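PDB 4NK2: hemoglobin-like protein from Methylacidiphilum infernorum, which binds heme b and, as a group II truncated hemoglobin, probably binds and carries oxygen. Local coordinates for residues P45-P50 and E163-R168. Sequence-based numbering, arbitrary orientation.
Sequences PEVKFP and ESFSIR. With HEM (protoporphyrin IX containing Fe), chain C.
In this truncated globin fold, the end of strand 35-48 and the residues just after it pack against residues 163-168, where helix 155-165 gives way to a 3-10 segment. Two direct hydrogen bonds join them. Ser164 OG, anti to its backbone N, donates to Glu46 O over 2.7 Å. Arg168 runs extended from CG to NE, and its NH2 donates to Pro45 O at 3.0 Å. This bond is almost straight (176°) and lies in the guanidinium plane, but meets the carbonyl from above its plane. One water accepts from Arg168 NE and donates to both Pro45 O and Ser164 O. Arg168 NH2 also hydrogen-bonds to Glu37 O of the second subunit, whose strand pairs antiparallel with Val47 and Lys48. An alanine here in place of the arginine would remove these NH2 and NE bonds and would probably loosen both joins. Side-chain packing adds to this. Val47 CG2 meets Arg168 tip to tip. Among apolar contacts, Val47 CG1 rests on Phe165 CB, and Pro45 CG presses tightly on Ile167 CD1, at 3.3 Å. Phe49 turns its edge, through CZ, to one face of the Phe165 ring, offset toward the rim, with planes at 58°. At the Phe165 edge, CD2 touches heme vinyl carbon CBC at 3.4 Å.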
loop_
_atom_site.group_PDB
_atom_site.type_symbol
_atom_site.label_atom_id
_atom_site.label_comp_id
_atom_site.label_asym_id
_atom_site.label_seq_id
_atom_site.Cartn_x
_atom_site.Cartn_y
_atom_site.Cartn_z
ATOM N N PRO A 45 -0.009 -13.990 -3.826
ATOM C CA PRO A 45 -0.008 -15.440 -4.074
ATOM C C PRO A 45 -0.009 -15.779 -5.567
ATOM O O PRO A 45 -0.302 -14.920 -6.406
ATOM C CB PRO A 45 -1.309 -15.913 -3.414
ATOM C CG PRO A 45 -2.171 -14.703 -3.332
ATOM C CD PRO A 45 -1.231 -13.548 -3.125
ATOM N N GLU A 46 0.307 -17.015 -5.903
ATOM C CA GLU A 46 0.286 -17.466 -7.285
ATOM C C GLU A 46 -1.033 -17.144 -7.967
ATOM O O GLU A 46 -2.080 -17.284 -7.371
ATOM C CB GLU A 46 0.526 -18.969 -7.336
ATOM C CG GLU A 46 0.700 -19.514 -8.712
ATOM C CD GLU A 46 0.636 -21.015 -8.758
ATOM O OE1 GLU A 46 0.246 -21.631 -7.762
ATOM O OE2 GLU A 46 0.974 -21.587 -9.796
ATOM N N VAL A 47 -0.969 -16.726 -9.224
ATOM C CA VAL A 47 -2.169 -16.466 -10.030
ATOM C C VAL A 47 -2.258 -17.418 -11.233
ATOM O O VAL A 47 -1.363 -17.443 -12.094
ATOM C CB VAL A 47 -2.218 -15.035 -10.563
ATOM C CG1 VAL A 47 -3.446 -14.853 -11.452
ATOM C CG2 VAL A 47 -2.253 -14.038 -9.419
ATOM N N LYS A 48 -3.338 -18.182 -11.312
ATOM C CA LYS A 48 -3.569 -19.038 -12.456
ATOM C C LYS A 48 -4.548 -18.384 -13.406
ATOM O O LYS A 48 -5.705 -18.264 -13.093
ATOM C CB LYS A 48 -4.135 -20.372 -12.007
ATOM C CG LYS A 48 -3.424 -20.987 -10.859
ATOM C CD LYS A 48 -2.677 -22.206 -11.299
ATOM C CE LYS A 48 -2.987 -23.389 -10.435
ATOM N NZ LYS A 48 -2.114 -24.523 -10.806
ATOM N N PHE A 49 -4.073 -17.966 -14.566
ATOM C CA PHE A 49 -4.933 -17.358 -15.580
ATOM C C PHE A 49 -5.796 -18.462 -16.191
ATOM O O PHE A 49 -5.386 -19.623 -16.196
ATOM C CB PHE A 49 -4.105 -16.649 -16.654
ATOM C CG PHE A 49 -3.796 -15.196 -16.331
ATOM C CD1 PHE A 49 -3.030 -14.860 -15.222
ATOM C CD2 PHE A 49 -4.271 -14.173 -17.145
ATOM C CE1 PHE A 49 -2.741 -13.515 -14.926
ATOM C CE2 PHE A 49 -3.991 -12.836 -16.864
ATOM C CZ PHE A 49 -3.227 -12.505 -15.751
ATOM N N PRO A 50 -6.996 -18.107 -16.687
ATOM C CA PRO A 50 -7.947 -19.109 -17.198
ATOM C C PRO A 50 -7.391 -19.792 -18.434
ATOM O O PRO A 50 -6.681 -19.132 -19.186
ATOM C CB PRO A 50 -9.158 -18.270 -17.618
ATOM C CG PRO A 50 -8.981 -16.932 -16.917
ATOM C CD PRO A 50 -7.501 -16.732 -16.830
ATOM N N GLU A 163 -9.969 -13.981 -7.963
ATOM C CA GLU A 163 -9.763 -13.965 -6.508
ATOM C C GLU A 163 -8.300 -13.756 -6.172
ATOM O O GLU A 163 -7.970 -13.045 -5.221
ATOM C CB GLU A 163 -10.234 -15.273 -5.850
ATOM C CG GLU A 163 -10.177 -15.243 -4.315
ATOM C CD GLU A 163 -8.787 -15.543 -3.737
ATOM O OE1 GLU A 163 -7.920 -16.119 -4.452
ATOM O OE2 GLU A 163 -8.570 -15.226 -2.537
ATOM N N SER A 164 -7.411 -14.385 -6.935
ATOM C CA SER A 164 -5.988 -14.218 -6.653
ATOM C C SER A 164 -5.401 -12.990 -7.336
ATOM O O SER A 164 -4.633 -12.256 -6.722
ATOM C CB SER A 164 -5.188 -15.465 -7.030
ATOM O OG SER A 164 -3.810 -15.227 -6.790
ATOM N N PHE A 165 -5.753 -12.772 -8.603
ATOM C CA PHE A 165 -5.172 -11.668 -9.364
ATOM C C PHE A 165 -5.531 -10.342 -8.707
ATOM O O PHE A 165 -4.733 -9.398 -8.703
ATOM C CB PHE A 165 -5.687 -11.685 -10.806
ATOM C CG PHE A 165 -4.903 -10.803 -11.751
ATOM C CD1 PHE A 165 -3.549 -10.566 -11.551
ATOM C CD2 PHE A 165 -5.521 -10.226 -12.852
ATOM C CE1 PHE A 165 -2.826 -9.765 -12.436
ATOM C CE2 PHE A 165 -4.802 -9.416 -13.737
ATOM C CZ PHE A 165 -3.460 -9.186 -13.523
ATOM N N SER A 166 -6.739 -10.266 -8.151
ATOM C CA SER A 166 -7.211 -9.033 -7.523
ATOM C C SER A 166 -6.336 -8.625 -6.339
ATOM O O SER A 166 -6.258 -7.443 -5.987
ATOM C CB SER A 166 -8.679 -9.158 -7.089
ATOM O OG SER A 166 -8.893 -10.241 -6.185
ATOM N N ILE A 167 -5.665 -9.583 -5.712
ATOM C CA ILE A 167 -4.813 -9.212 -4.576
ATOM C C ILE A 167 -3.712 -8.221 -4.990
ATOM O O ILE A 167 -3.333 -7.342 -4.209
ATOM C CB ILE A 167 -4.181 -10.443 -3.922
ATOM C CG1 ILE A 167 -5.282 -11.340 -3.331
ATOM C CG2 ILE A 167 -3.231 -10.018 -2.832
ATOM C CD1 ILE A 167 -4.754 -12.661 -2.780
ATOM N N ARG A 168 -3.194 -8.374 -6.207
ATOM C CA ARG A 168 -2.105 -7.527 -6.693
ATOM C C ARG A 168 -2.551 -6.138 -7.095
ATOM O O ARG A 168 -1.717 -5.292 -7.427
ATOM C CB ARG A 168 -1.435 -8.187 -7.892
ATOM C CG ARG A 168 -1.207 -9.654 -7.682
ATOM C CD ARG A 168 -0.253 -10.224 -8.703
ATOM N NE ARG A 168 0.151 -11.564 -8.293
ATOM C CZ ARG A 168 1.275 -12.156 -8.673
ATOM N NH1 ARG A 168 2.117 -11.522 -9.479
ATOM N NH2 ARG A 168 1.554 -13.373 -8.236
HETATM C CHA HEM C . -9.644 -0.206 -14.654
HETATM C CHB HEM C . -11.276 -0.620 -10.120
HETATM C CHC HEM C . -9.361 -5.101 -9.877
HETATM C CHD HEM C . -9.493 -5.075 -14.750
HETATM C C1A HEM C . -10.173 0.132 -13.433
HETATM C C2A HEM C . -10.588 1.461 -12.991
HETATM C C3A HEM C . -11.040 1.323 -11.727
HETATM C C4A HEM C . -10.919 -0.076 -11.337
HETATM C CMA HEM C . -11.615 2.417 -10.800
HETATM C CAA HEM C . -10.505 2.768 -13.833
HETATM C CBA HEM C . -9.191 3.479 -13.447
HETATM C CGA HEM C . -8.880 4.775 -14.189
HETATM O O1A HEM C . -8.472 5.771 -13.526
HETATM O O2A HEM C . -9.012 4.849 -15.442
HETATM C C1B HEM C . -10.828 -1.823 -9.596
HETATM C C2B HEM C . -10.869 -2.246 -8.205
HETATM C C3B HEM C . -10.341 -3.481 -8.135
HETATM C C4B HEM C . -9.944 -3.901 -9.475
HETATM C CMB HEM C . -11.435 -1.445 -7.013
HETATM C CAB HEM C . -10.195 -4.294 -6.834
HETATM C CBB HEM C . -9.393 -5.365 -6.811
HETATM C C1C HEM C . -9.270 -5.526 -11.189
HETATM C C2C HEM C . -8.915 -6.852 -11.676
HETATM C C3C HEM C . -8.946 -6.829 -13.023
HETATM C C4C HEM C . -9.334 -5.496 -13.445
HETATM C CMC HEM C . -8.540 -8.060 -10.788
HETATM C CAC HEM C . -8.661 -7.989 -14.006
HETATM C CBC HEM C . -8.710 -9.269 -13.613
HETATM C C1D HEM C . -9.414 -3.776 -15.196
HETATM C C2D HEM C . -9.078 -3.341 -16.544
HETATM C C3D HEM C . -9.142 -1.822 -16.499
HETATM C C4D HEM C . -9.494 -1.484 -15.139
HETATM C CMD HEM C . -8.747 -4.202 -17.788
HETATM C CAD HEM C . -8.847 -0.854 -17.666
HETATM C CBD HEM C . -7.327 -0.681 -17.726
HETATM C CGD HEM C . -7.023 0.268 -18.863
HETATM O O1D HEM C . -7.305 1.482 -18.715
HETATM O O2D HEM C . -6.514 -0.194 -19.919
HETATM N NA HEM C . -10.392 -0.767 -12.408
HETATM N NB HEM C . -10.263 -2.861 -10.323
HETATM N NC HEM C . -9.522 -4.742 -12.308
HETATM N ND HEM C . -9.648 -2.658 -14.411
HETATM FE FE HEM C . -9.865 -2.757 -12.338
HETATM O O HOH W 1 -1.791 -12.497 -6.415
#